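PDB 4RM4: putative cytochrome P450 YjiB from Bacillus subtilis subsp. subtilis, which probably acts as a heme-dependent monooxygenase of the cytochrome P450 family, inserting one atom of molecular oxygen into organic substrates. Local coordinates for residues Glu270-Pro273 against Gln274-Glu277; Asn250-Tyr253 against Ser254-Glu257; Glu156-Lys159 against Ala160-Asp163. All coordinates share one frame; numbering follows the deposited sequence.

Contact 1: Glu270-Pro273 against Gln274-Glu277; sequences ELMP and QAVE
Met272 and Val276 meet one turn apart, by a backbone bond and by their side chains. Met272 O accepts from Val276 N at 2.8 Å. On the same flank Met272 CG stands 4.2 Å from Val276 CG2, the two side chains crossing obliquely. The thioether comes as close to the next residue back, with Met272 SD 4.2 Å from Ala275 CB. Met272 turns CG away from its own backbone N (chi1 -175°) and bends at the next two torsions, which folds the sulfur back over this flank. Longer backbone bonds flank the first: Ala275 N reaches Leu271 O at 3.1 Å, and Glu277 N reaches Pro273 O at 3.2 Å.

Pro273 O has a second donor, a water 2.8 Å from it that also donates to Glu277 OE2 at 2.6 Å. The carboxylate is engaged further out as well, by a salt bridge from Arg356 to OE2 and a hydrogen bond between His339 and OE1. Met272 and Val276 meanwhile lean on Leu363 of helix 352-369. Helix 272-282 is the K helix of the P450 fold, which carries the ExxR motif; Glu277 stands just ahead of the motif's glutamate. Water, arginine and histidine together probably keep Glu277 ionised and fix its rotation, tying this helix to Arg356 on helix 352-369 and to the loop with His339.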
# COMPACT_ATOMS: atom_id res chain seq x y z
N GLU A 270 -18.46 -13.66 -6.14
CA GLU A 270 -17.32 -14.52 -6.45
C GLU A 270 -16.34 -13.88 -7.44
O GLU A 270 -15.22 -14.35 -7.61
CB GLU A 270 -17.76 -15.91 -6.95
CG GLU A 270 -18.42 -15.92 -8.32
CD GLU A 270 -19.90 -15.56 -8.26
OE1 GLU A 270 -20.39 -15.27 -7.15
OE2 GLU A 270 -20.56 -15.56 -9.33
N LEU A 271 -16.78 -12.83 -8.11
CA LEU A 271 -15.89 -12.15 -9.05
C LEU A 271 -14.94 -11.18 -8.35
O LEU A 271 -14.06 -10.61 -8.99
CB LEU A 271 -16.71 -11.41 -10.11
CG LEU A 271 -17.55 -12.32 -11.00
CD1 LEU A 271 -18.54 -11.51 -11.80
CD2 LEU A 271 -16.67 -13.14 -11.92
N MET A 272 -15.10 -11.01 -7.04
CA MET A 272 -14.33 -9.98 -6.33
C MET A 272 -12.79 -10.14 -6.34
O MET A 272 -12.09 -9.15 -6.57
CB MET A 272 -14.88 -9.78 -4.92
CG MET A 272 -14.21 -8.64 -4.17
SD MET A 272 -14.58 -7.03 -4.90
CE MET A 272 -16.31 -6.86 -4.45
N PRO A 273 -12.26 -11.35 -6.09
CA PRO A 273 -10.79 -11.42 -6.12
C PRO A 273 -10.20 -10.85 -7.42
O PRO A 273 -9.22 -10.12 -7.40
CB PRO A 273 -10.51 -12.93 -6.02
CG PRO A 273 -11.68 -13.48 -5.28
CD PRO A 273 -12.87 -12.65 -5.74
N GLN A 274 -10.81 -11.20 -8.54
CA GLN A 274 -10.33 -10.71 -9.82
C GLN A 274 -10.55 -9.20 -9.97
O GLN A 274 -9.77 -8.51 -10.63
CB GLN A 274 -11.02 -11.49 -10.95
CG GLN A 274 -10.87 -13.00 -10.81
CD GLN A 274 -12.10 -13.70 -10.22
OE1 GLN A 274 -12.50 -13.46 -9.07
NE2 GLN A 274 -12.72 -14.58 -11.02
N ALA A 275 -11.62 -8.70 -9.38
CA ALA A 275 -11.92 -7.27 -9.44
C ALA A 275 -10.87 -6.51 -8.63
O ALA A 275 -10.44 -5.42 -9.00
CB ALA A 275 -13.31 -7.00 -8.90
N VAL A 276 -10.46 -7.11 -7.52
CA VAL A 276 -9.42 -6.50 -6.71
C VAL A 276 -8.10 -6.40 -7.49
O VAL A 276 -7.42 -5.37 -7.46
CB VAL A 276 -9.25 -7.24 -5.36
CG1 VAL A 276 -7.93 -6.87 -4.68
CG2 VAL A 276 -10.44 -6.90 -4.46
N GLU A 277 -7.75 -7.44 -8.24
CA GLU A 277 -6.52 -7.38 -9.03
C GLU A 277 -6.63 -6.26 -10.06
O GLU A 277 -5.68 -5.54 -10.30
CB GLU A 277 -6.18 -8.73 -9.65
CG GLU A 277 -5.94 -9.83 -8.59
CD GLU A 277 -4.85 -9.46 -7.60
OE1 GLU A 277 -3.73 -9.15 -8.05
OE2 GLU A 277 -5.11 -9.52 -6.38
O HOH W 1 -7.39 -10.26 -5.27

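Contact 2: Asn250-Tyr253 against Ser254-Glu257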
# COMPACT_ATOMS: atom_id res chain seq x y z
N ASN A 250 -9.86 3.54 -3.96
CA ASN A 250 -9.66 3.55 -5.40
C ASN A 250 -10.47 2.45 -6.10
O ASN A 250 -10.98 2.66 -7.20
CB ASN A 250 -8.17 3.37 -5.76
CG ASN A 250 -7.30 4.54 -5.34
OD1 ASN A 250 -7.78 5.60 -4.95
ND2 ASN A 250 -5.99 4.34 -5.42
N ALA A 251 -10.58 1.28 -5.46
CA ALA A 251 -11.38 0.18 -6.01
C ALA A 251 -12.87 0.54 -6.06
O ALA A 251 -13.54 0.31 -7.06
CB ALA A 251 -11.18 -1.09 -5.19
N MET A 252 -13.38 1.11 -4.98
CA MET A 252 -14.77 1.53 -5.00
C MET A 252 -15.03 2.61 -6.05
O MET A 252 -16.09 2.62 -6.68
CB MET A 252 -15.23 2.04 -3.64
CG MET A 252 -15.55 0.96 -2.64
SD MET A 252 -16.63 -0.31 -3.33
CE MET A 252 -17.83 0.66 -4.26
N TYR A 253 -14.08 3.52 -6.21
CA TYR A 253 -14.24 4.59 -7.20
C TYR A 253 -14.30 3.98 -8.58
O TYR A 253 -15.18 4.30 -9.38
CB TYR A 253 -13.11 5.62 -7.13
CG TYR A 253 -13.33 6.84 -8.01
CD1 TYR A 253 -13.95 7.98 -7.50
CD2 TYR A 253 -12.91 6.85 -9.33
CE1 TYR A 253 -14.15 9.10 -8.30
CE2 TYR A 253 -13.10 7.96 -10.13
CZ TYR A 253 -13.72 9.08 -9.61
OH TYR A 253 -13.91 10.17 -10.41
N SER A 254 -13.34 3.09 -8.87
CA SER A 254 -13.30 2.44 -10.18
C SER A 254 -14.57 1.65 -10.44
O SER A 254 -15.11 1.65 -11.56
CB SER A 254 -12.08 1.51 -10.29
OG SER A 254 -10.88 2.21 -10.02
N ILE A 255 -15.05 0.96 -9.41
CA ILE A 255 -16.28 0.18 -9.52
C ILE A 255 -17.50 1.06 -9.84
O ILE A 255 -18.30 0.73 -10.72
CB ILE A 255 -16.54 -0.70 -8.27
CG1 ILE A 255 -15.61 -1.91 -8.29
CG2 ILE A 255 -18.00 -1.17 -8.22
CD1 ILE A 255 -15.37 -2.59 -6.88
N LEU A 256 -17.63 2.18 -9.14
CA LEU A 256 -18.75 3.09 -9.36
C LEU A 256 -18.69 3.77 -10.71
O LEU A 256 -19.72 4.06 -11.31
CB LEU A 256 -18.80 4.18 -8.28
CG LEU A 256 -19.05 3.77 -6.83
CD1 LEU A 256 -19.15 5.01 -5.94
CD2 LEU A 256 -20.31 2.91 -6.75
N GLU A 257 -17.48 4.04 -11.19
CA GLU A 257 -17.37 4.77 -12.46
C GLU A 257 -17.58 3.88 -13.67
O GLU A 257 -17.71 4.38 -14.79
CB GLU A 257 -16.03 5.50 -12.57
CG GLU A 257 -14.87 4.63 -12.93
CD GLU A 257 -13.65 5.43 -13.39
OE1 GLU A 257 -12.62 4.80 -13.67
OE2 GLU A 257 -13.74 6.68 -13.47
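Asn250 O takes two bonds from Ser254, one from the backbone N and one from OG, each 2.9 Å long. The donors arrive from opposite faces of the carbonyl plane, OG tilted 32° out of it. With OG beside its own backbone N (chi1 -56°), the hydroxyl folds back onto the preceding turn, while Arg283 NH1 bonds to that same OG. With an alanine here in place of Ser254, Asn250 O would probably lose its hydroxyl donor and Arg283 NH1 a partner.

Packing is tight on the flank of Met252, Ile255 and Leu256. Leu256 CG presses to 3.2 Å from Met252 O, and Ile255 CD1 lies 3.4 Å from Ala251 O, each close to the carbonyl oxygen that its own amide bonds to. The doubly bent Met252 side chain brings CE to 4.2 Å from Leu256 CD2. The outer flank is looser: Tyr253 and Glu257 meet through CE2 and OE2, 3.6 Å apart, with ring and carboxylate planes 55° apart. Here Glu257 is exposed, and its OE1 forms a salt bridge with Arg283; the Tyr253 ring meets Tyr24 edge-to-face.

These turns lie near the C-terminal end of the long helix 226-257, the αI helix of the P450 fold. Met252 rests on Leu363 and Leu366 of helix 352-369, Ile255 on Tyr262 and Leu265 of helix 261-267, and Ala251 on Ala279 of helix 272-282.

Contact 3: Glu156-Lys159 against Ala160-Asp163; sequences EQFK and AWSD
Phe158 O is gripped by two donors, Ser162 N at 3.0 Å and a water at 2.7 Å. The water, also bonded to Ser162 OG at 2.8 Å, sits over the centre of the Phe158 ring. One water thus joins carbonyl, hydroxyl and aromatic face.

One residue earlier, Gln157 runs beside Trp161. Gln157 CG sits over the face of the indole six-membered ring, 4.0 Å from its centroid, in a CH-pi contact. CG stands anti to the backbone N (chi1 -165°) and the chain stays extended beyond it, which carries the amide along the same ring, its plane 27° from that of the indole. Phe158 crosses Trp161 at about a right angle, CD1 reaching CE3. Outside the helix Trp161 NE1 bonds to Glu190, and the indole meets Phe194 edge-to-face.

The charged side is looser. Lys159 NZ stays 4.5 Å from Asp163 OD1, beyond a salt bridge; OD1 bonds instead to Tyr137 OH, whose ring takes the lysine in a cation-pi contact. A second water donates to both Glu156 OE2 and Asp163 OD2, at 2.9 and 2.8 Å. This water probably eases the repulsion between the two carboxylates, and the nearby lysine is likely to temper it further, while the NE1 bond to Glu190, with the edge-to-face contact to Phe194, probably holds the indole against helix 177-204.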
# COMPACT_ATOMS: atom_id res chain seq x y z
N GLU A 156 -6.56 3.95 21.18
CA GLU A 156 -6.56 5.35 20.73
C GLU A 156 -5.15 5.92 20.59
O GLU A 156 -4.86 6.69 19.68
CB GLU A 156 -7.37 6.27 21.64
CG GLU A 156 -7.21 7.76 21.31
CD GLU A 156 -7.53 8.09 19.84
OE1 GLU A 156 -8.53 7.56 19.29
OE2 GLU A 156 -6.78 8.90 19.23
N GLN A 157 -4.28 5.53 21.50
CA GLN A 157 -2.91 5.98 21.49
C GLN A 157 -2.25 5.46 20.22
O GLN A 157 -1.44 6.13 19.59
CB GLN A 157 -2.20 5.42 22.72
CG GLN A 157 -0.88 6.07 23.06
CD GLN A 157 -0.31 5.51 24.35
OE1 GLN A 157 -0.83 4.53 24.90
NE2 GLN A 157 0.76 6.12 24.83
N PHE A 158 -2.61 4.24 19.86
CA PHE A 158 -2.06 3.60 18.68
C PHE A 158 -2.56 4.28 17.41
O PHE A 158 -1.78 4.58 16.51
CB PHE A 158 -2.44 2.13 18.67
CG PHE A 158 -1.66 1.31 17.70
CD1 PHE A 158 -0.36 0.95 17.98
CD2 PHE A 158 -2.21 0.92 16.51
CE1 PHE A 158 0.38 0.20 17.08
CE2 PHE A 158 -1.49 0.16 15.61
CZ PHE A 158 -0.19 -0.20 15.91
N LYS A 159 -3.86 4.51 17.33
CA LYS A 159 -4.45 5.24 16.22
C LYS A 159 -3.79 6.61 16.05
O LYS A 159 -3.48 7.03 14.94
CB LYS A 159 -5.95 5.39 16.43
CG LYS A 159 -6.67 6.17 15.35
CD LYS A 159 -6.61 5.44 14.01
CE LYS A 159 -7.64 5.97 13.04
NZ LYS A 159 -7.67 5.21 11.75
N ALA A 160 -3.56 7.30 17.17
CA ALA A 160 -2.95 8.62 17.14
C ALA A 160 -1.57 8.60 16.50
O ALA A 160 -1.22 9.49 15.72
CB ALA A 160 -2.87 9.20 18.55
N TRP A 161 -0.78 7.59 16.84
CA TRP A 161 0.52 7.35 16.20
C TRP A 161 0.38 7.09 14.70
O TRP A 161 1.15 7.62 13.89
CB TRP A 161 1.21 6.16 16.85
CG TRP A 161 1.79 6.44 18.21
CD1 TRP A 161 2.36 7.61 18.62
CD2 TRP A 161 1.83 5.55 19.32
NE1 TRP A 161 2.77 7.49 19.93
CE2 TRP A 161 2.45 6.23 20.38
CE3 TRP A 161 1.41 4.23 19.53
CZ2 TRP A 161 2.66 5.65 21.63
CZ3 TRP A 161 1.61 3.65 20.76
CH2 TRP A 161 2.23 4.36 21.80
N SER A 162 -0.61 6.28 14.32
CA SER A 162 -0.81 5.98 12.90
C SER A 162 -1.19 7.22 12.11
O SER A 162 -0.84 7.35 10.93
CB SER A 162 -1.85 4.87 12.70
OG SER A 162 -1.26 3.60 12.90
N ASP A 163 -1.91 8.14 12.75
CA ASP A 163 -2.26 9.41 12.11
C ASP A 163 -1.02 10.25 11.86
O ASP A 163 -0.87 10.85 10.79
CB ASP A 163 -3.24 10.21 12.97
CG ASP A 163 -4.61 9.60 13.01
OD1 ASP A 163 -4.90 8.76 12.12
OD2 ASP A 163 -5.39 9.95 13.91
O HOH W 2 -6.33 9.87 16.50
O HOH W 3 -0.00 2.93 15.28

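Overall arrangement
Each contact follows the i to i+4 bonding of its own helix, yet the surroundings set its chemistry. Contact 2 is the most buried, near the end of helix 226-257; contacts 1 and 3 are partly buried, near the start of helix 272-282 and within helix 155-165. Contact 2 packs directly on the helix of contact 1, through Ala251 on Ala279, and both share helices 261-267 and 352-369 as partners. Contact 3 is remote, yet Phe158 and Ser162 touch the helix carrying contact 2. Mainly aliphatic and thioether groups fill the first two, with the Tyr253 ring at the outer flank of contact 2; aromatic rings dominate the third. Arginines serve the glutamates of contacts 1 and 2; waters bridge groups within contacts 1 and 3.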